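Long-range contact in serine proteinase inhibitor 1 (Myxoma virus, PDB 6BJ5), which inhibits serine-type endopeptidases as a poxvirus serpin and is important in the virulence of the virus: residues A[178-189]-A[239-250]. Numbering follows the deposited sequence.
Sequences RMMNKIDTLKTE and MRKDVCQVVMPK
Asn181 and Gln245 reach for each other along one face of an antiparallel ladder, where strand 178-185 runs beside strand 243-249 in serpin sheet C. Both side chains leave with CG anti to the backbone N (chi1 -179° and -165°), which swings the two amides together, their planes 34° apart. Gln245 NE2 gives a fairly straight hydrogen bond to Asn181 OD1 at 3.1 Å; the acceptor lies in the Gln245 amide plane, but the donor comes in well to the side of the Asn181 carbonyl. On the same face Val247, across from Asn181, turns CG2 to Asn181 OD1 at 3.8 Å.

The opposite face carries Met180, Lys182, Val246 and Met248. The two methionine chains run alongside each other in one direction, Met180 CE on Met248 CG at 3.7 Å, while Lys250 lies across Met180, its CG against the thioether. On this face Lys182 NZ makes a salt bridge to the anti lone pair of Asp184 OD2 and also bonds to His156 O; His156 ND1 holds the other carboxylate oxygen, so the acid is gripped from both ends. Phe158 packs on Met180 and Val246 and makes a cation-pi contact with Lys182.

Past Thr185 the pairing continues through Leu186 N to Asp242 O and the two-way bonds of Thr188 with Arg240. A strand of the other chain, consistent with the C-terminal piece of a cleaved serpin, pairs in parallel with Cys244 to Val247 along the edge that 178-185 does not use. Leu186 sets off away from segment 239-250, yet its CD1 returns to meet Val246 CG2 at 3.5 Å, and Thr188 OG1 sits 3.2 Å from Cys244 SG.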
loop_
_atom_site.group_PDB
_atom_site.type_symbol
_atom_site.label_atom_id
_atom_site.label_comp_id
_atom_site.label_asym_id
_atom_site.label_seq_id
_atom_site.Cartn_x
_atom_site.Cartn_y
_atom_site.Cartn_z
ATOM N N ARG A 178 -19.821 -7.015 10.926
ATOM C CA ARG A 178 -19.935 -6.088 12.030
ATOM C C ARG A 178 -20.017 -4.696 11.413
ATOM O O ARG A 178 -19.000 -4.119 11.015
ATOM C CB ARG A 178 -18.680 -6.270 12.869
ATOM C CG ARG A 178 -18.735 -5.963 14.282
ATOM C CD ARG A 178 -19.548 -6.931 15.052
ATOM N NE ARG A 178 -20.019 -6.155 16.176
ATOM C CZ ARG A 178 -21.290 -6.005 16.486
ATOM N NH1 ARG A 178 -22.222 -6.623 15.763
ATOM N NH2 ARG A 178 -21.612 -5.236 17.515
ATOM N N MET A 179 -21.231 -4.181 11.282
ATOM C CA MET A 179 -21.410 -2.900 10.622
ATOM C C MET A 179 -21.567 -1.677 11.506
ATOM O O MET A 179 -22.428 -1.615 12.383
ATOM C CB MET A 179 -22.590 -2.976 9.646
ATOM C CG MET A 179 -22.865 -1.681 8.901
ATOM S SD MET A 179 -24.257 -1.813 7.763
ATOM C CE MET A 179 -23.682 -3.113 6.673
ATOM N N MET A 180 -20.714 -0.699 11.233
ATOM C CA MET A 180 -20.735 0.580 11.922
ATOM C C MET A 180 -21.765 1.509 11.287
ATOM O O MET A 180 -22.161 1.339 10.129
ATOM C CB MET A 180 -19.341 1.212 11.881
ATOM C CG MET A 180 -18.239 0.287 12.349
ATOM S SD MET A 180 -16.640 1.125 12.393
ATOM C CE MET A 180 -16.292 1.480 10.654
ATOM N N ASN A 181 -22.220 2.494 12.068
ATOM C CA ASN A 181 -23.310 3.351 11.617
ATOM C C ASN A 181 -23.207 4.699 12.316
ATOM O O ASN A 181 -23.115 4.752 13.548
ATOM C CB ASN A 181 -24.664 2.700 11.911
ATOM C CG ASN A 181 -25.854 3.535 11.431
ATOM O OD1 ASN A 181 -25.703 4.619 10.863
ATOM N ND2 ASN A 181 -27.050 3.022 11.675
ATOM N N LYS A 182 -23.199 5.780 11.535
ATOM C CA LYS A 182 -23.166 7.117 12.126
ATOM C C LYS A 182 -23.784 8.145 11.179
ATOM O O LYS A 182 -23.938 7.915 9.967
ATOM C CB LYS A 182 -21.738 7.547 12.488
ATOM C CG LYS A 182 -20.961 8.165 11.292
ATOM C CD LYS A 182 -19.570 8.591 11.719
ATOM C CE LYS A 182 -18.626 8.699 10.553
ATOM N NZ LYS A 182 -17.542 9.674 10.892
ATOM N N ILE A 183 -24.117 9.301 11.755
ATOM C CA ILE A 183 -24.498 10.482 10.988
ATOM C C ILE A 183 -23.367 11.489 11.088
ATOM O O ILE A 183 -22.786 11.684 12.165
ATOM C CB ILE A 183 -25.826 11.093 11.468
ATOM C CG1 ILE A 183 -26.997 10.204 11.036
ATOM C CG2 ILE A 183 -25.979 12.502 10.934
ATOM C CD1 ILE A 183 -28.298 10.520 11.743
ATOM N N ASP A 184 -23.010 12.071 9.947
ATOM C CA ASP A 184 -21.864 12.964 9.880
ATOM C C ASP A 184 -22.013 13.762 8.593
ATOM O O ASP A 184 -22.666 13.311 7.642
ATOM C CB ASP A 184 -20.550 12.157 9.924
ATOM C CG ASP A 184 -19.322 13.003 10.204
ATOM O OD1 ASP A 184 -19.428 14.243 10.169
ATOM O OD2 ASP A 184 -18.248 12.409 10.468
ATOM N N THR A 185 -21.423 14.960 8.582
ATOM C CA THR A 185 -21.322 15.800 7.388
ATOM C C THR A 185 -19.930 15.700 6.787
ATOM O O THR A 185 -18.927 16.017 7.449
ATOM C CB THR A 185 -21.731 17.256 7.641
ATOM O OG1 THR A 185 -22.870 17.321 8.513
ATOM C CG2 THR A 185 -21.902 18.052 6.348
ATOM N N LEU A 186 -19.903 15.275 5.518
ATOM C CA LEU A 186 -18.750 14.781 4.791
ATOM C C LEU A 186 -18.909 15.136 3.318
ATOM O O LEU A 186 -20.031 15.239 2.816
ATOM C CB LEU A 186 -18.675 13.261 4.889
ATOM C CG LEU A 186 -18.839 12.570 6.232
ATOM C CD1 LEU A 186 -19.081 11.074 5.971
ATOM C CD2 LEU A 186 -17.639 12.823 7.159
ATOM N N LYS A 187 -17.789 15.223 2.606
ATOM C CA LYS A 187 -17.855 15.410 1.159
ATOM C C LYS A 187 -18.277 14.100 0.491
ATOM O O LYS A 187 -17.822 13.020 0.882
ATOM C CB LYS A 187 -16.502 15.914 0.624
ATOM C CG LYS A 187 -16.079 17.274 1.220
ATOM C CD LYS A 187 -14.780 17.835 0.644
ATOM C CE LYS A 187 -14.091 18.767 1.647
ATOM N NZ LYS A 187 -12.725 19.162 1.213
ATOM N N THR A 188 -19.169 14.194 -0.504
ATOM C CA THR A 188 -19.725 13.024 -1.180
ATOM C C THR A 188 -20.162 13.443 -2.573
ATOM O O THR A 188 -20.287 14.635 -2.863
ATOM C CB THR A 188 -20.961 12.459 -0.454
ATOM O OG1 THR A 188 -20.837 12.620 0.957
ATOM C CG2 THR A 188 -21.164 10.980 -0.776
ATOM N N GLU A 189 -20.431 12.446 -3.422
ATOM C CA GLU A 189 -21.033 12.680 -4.728
ATOM C C GLU A 189 -21.197 11.330 -5.403
ATOM O O GLU A 189 -20.567 10.350 -5.002
ATOM C CB GLU A 189 -20.211 13.655 -5.617
ATOM C CG GLU A 189 -20.784 13.874 -7.023
ATOM C CD GLU A 189 -22.116 14.633 -7.018
ATOM O OE1 GLU A 189 -22.488 15.193 -5.966
ATOM O OE2 GLU A 189 -22.811 14.640 -8.057
ATOM N N MET A 239 -16.557 16.073 -5.270
ATOM C CA MET A 239 -17.321 15.737 -4.076
ATOM C C MET A 239 -17.758 17.027 -3.409
ATOM O O MET A 239 -17.003 18.000 -3.361
ATOM C CB MET A 239 -16.517 14.887 -3.089
ATOM C CG MET A 239 -16.141 13.506 -3.585
ATOM S SD MET A 239 -15.246 12.612 -2.304
ATOM C CE MET A 239 -13.781 13.619 -2.075
ATOM N N ARG A 240 -18.995 17.039 -2.920
ATOM C CA ARG A 240 -19.594 18.217 -2.308
ATOM C C ARG A 240 -20.058 17.861 -0.905
ATOM O O ARG A 240 -20.572 16.760 -0.681
ATOM C CB ARG A 240 -20.777 18.733 -3.147
ATOM C CG ARG A 240 -20.550 18.660 -4.646
ATOM C CD ARG A 240 -20.501 20.043 -5.278
ATOM N NE ARG A 240 -19.519 20.931 -4.655
ATOM C CZ ARG A 240 -18.234 20.988 -4.991
ATOM N NH1 ARG A 240 -17.759 20.197 -5.940
ATOM N NH2 ARG A 240 -17.426 21.836 -4.371
ATOM N N LYS A 241 -19.872 18.787 0.035
ATOM C CA LYS A 241 -20.313 18.539 1.395
ATOM C C LYS A 241 -21.835 18.300 1.432
ATOM O O LYS A 241 -22.571 18.653 0.502
ATOM C CB LYS A 241 -19.889 19.692 2.299
ATOM C CG LYS A 241 -20.078 19.383 3.770
ATOM C CD LYS A 241 -19.664 20.505 4.714
ATOM C CE LYS A 241 -18.244 20.349 5.225
ATOM N NZ LYS A 241 -17.948 21.351 6.297
ATOM N N ASP A 242 -22.296 17.654 2.509
ATOM C CA ASP A 242 -23.645 17.090 2.630
ATOM C C ASP A 242 -23.728 16.363 3.974
ATOM O O ASP A 242 -22.717 15.890 4.495
ATOM C CB ASP A 242 -23.915 16.128 1.458
ATOM C CG ASP A 242 -25.311 15.530 1.466
ATOM O OD1 ASP A 242 -25.900 15.436 0.375
ATOM O OD2 ASP A 242 -25.817 15.123 2.531
ATOM N N VAL A 243 -24.936 16.281 4.534
ATOM C CA VAL A 243 -25.184 15.508 5.754
ATOM C C VAL A 243 -25.375 14.044 5.379
ATOM O O VAL A 243 -26.262 13.703 4.589
ATOM C CB VAL A 243 -26.412 16.050 6.500
ATOM C CG1 VAL A 243 -26.810 15.123 7.639
ATOM C CG2 VAL A 243 -26.134 17.440 7.010
ATOM N N CYS A 244 -24.582 13.159 5.962
ATOM C CA CYS A 244 -24.643 11.774 5.532
ATOM C C CYS A 244 -24.886 10.824 6.684
ATOM O O CYS A 244 -24.551 11.101 7.845
ATOM C CB CYS A 244 -23.350 11.301 4.842
ATOM S SG CYS A 244 -22.850 12.159 3.380
ATOM N N GLN A 245 -25.469 9.686 6.307
ATOM C CA GLN A 245 -25.466 8.464 7.090
ATOM C C GLN A 245 -24.453 7.528 6.438
ATOM O O GLN A 245 -24.587 7.181 5.254
ATOM C CB GLN A 245 -26.853 7.814 7.152
ATOM C CG GLN A 245 -26.930 6.753 8.268
ATOM C CD GLN A 245 -28.179 5.879 8.234
ATOM O OE1 GLN A 245 -29.029 6.017 7.361
ATOM N NE2 GLN A 245 -28.277 4.953 9.188
ATOM N N VAL A 246 -23.440 7.136 7.205
ATOM C CA VAL A 246 -22.411 6.201 6.763
ATOM C C VAL A 246 -22.636 4.882 7.483
ATOM O O VAL A 246 -22.641 4.836 8.719
ATOM C CB VAL A 246 -21.009 6.760 7.038
ATOM C CG1 VAL A 246 -19.933 5.798 6.600
ATOM C CG2 VAL A 246 -20.861 8.097 6.365
ATOM N N VAL A 247 -22.874 3.825 6.719
ATOM C CA VAL A 247 -23.043 2.476 7.242
ATOM C C VAL A 247 -21.940 1.630 6.604
ATOM O O VAL A 247 -22.014 1.286 5.417
ATOM C CB VAL A 247 -24.434 1.922 6.933
ATOM C CG1 VAL A 247 -24.584 0.495 7.458
ATOM C CG2 VAL A 247 -25.520 2.853 7.474
ATOM N N MET A 248 -20.888 1.324 7.349
ATOM C CA MET A 248 -19.791 0.592 6.741
ATOM C C MET A 248 -19.245 -0.406 7.731
ATOM O O MET A 248 -19.328 -0.196 8.955
ATOM C CB MET A 248 -18.687 1.552 6.264
ATOM C CG MET A 248 -17.828 2.089 7.373
ATOM S SD MET A 248 -16.481 3.110 6.753
ATOM C CE MET A 248 -15.576 1.971 5.728
ATOM N N PRO A 249 -18.692 -1.524 7.262
ATOM C CA PRO A 249 -18.205 -2.569 8.158
ATOM C C PRO A 249 -16.893 -2.203 8.819
ATOM O O PRO A 249 -16.047 -1.532 8.233
ATOM C CB PRO A 249 -17.959 -3.774 7.235
ATOM C CG PRO A 249 -18.375 -3.335 5.845
ATOM C CD PRO A 249 -18.391 -1.841 5.856
ATOM N N LYS A 250 -16.726 -2.669 10.050
ATOM C CA LYS A 250 -15.387 -2.891 10.556
ATOM C C LYS A 250 -14.687 -3.898 9.652
ATOM O O LYS A 250 -15.316 -4.817 9.107
ATOM C CB LYS A 250 -15.421 -3.450 11.982
ATOM C CG LYS A 250 -15.979 -2.514 12.981
ATOM C CD LYS A 250 -16.154 -3.202 14.314
ATOM C CE LYS A 250 -14.819 -3.501 14.911
ATOM N NZ LYS A 250 -14.953 -3.888 16.327
#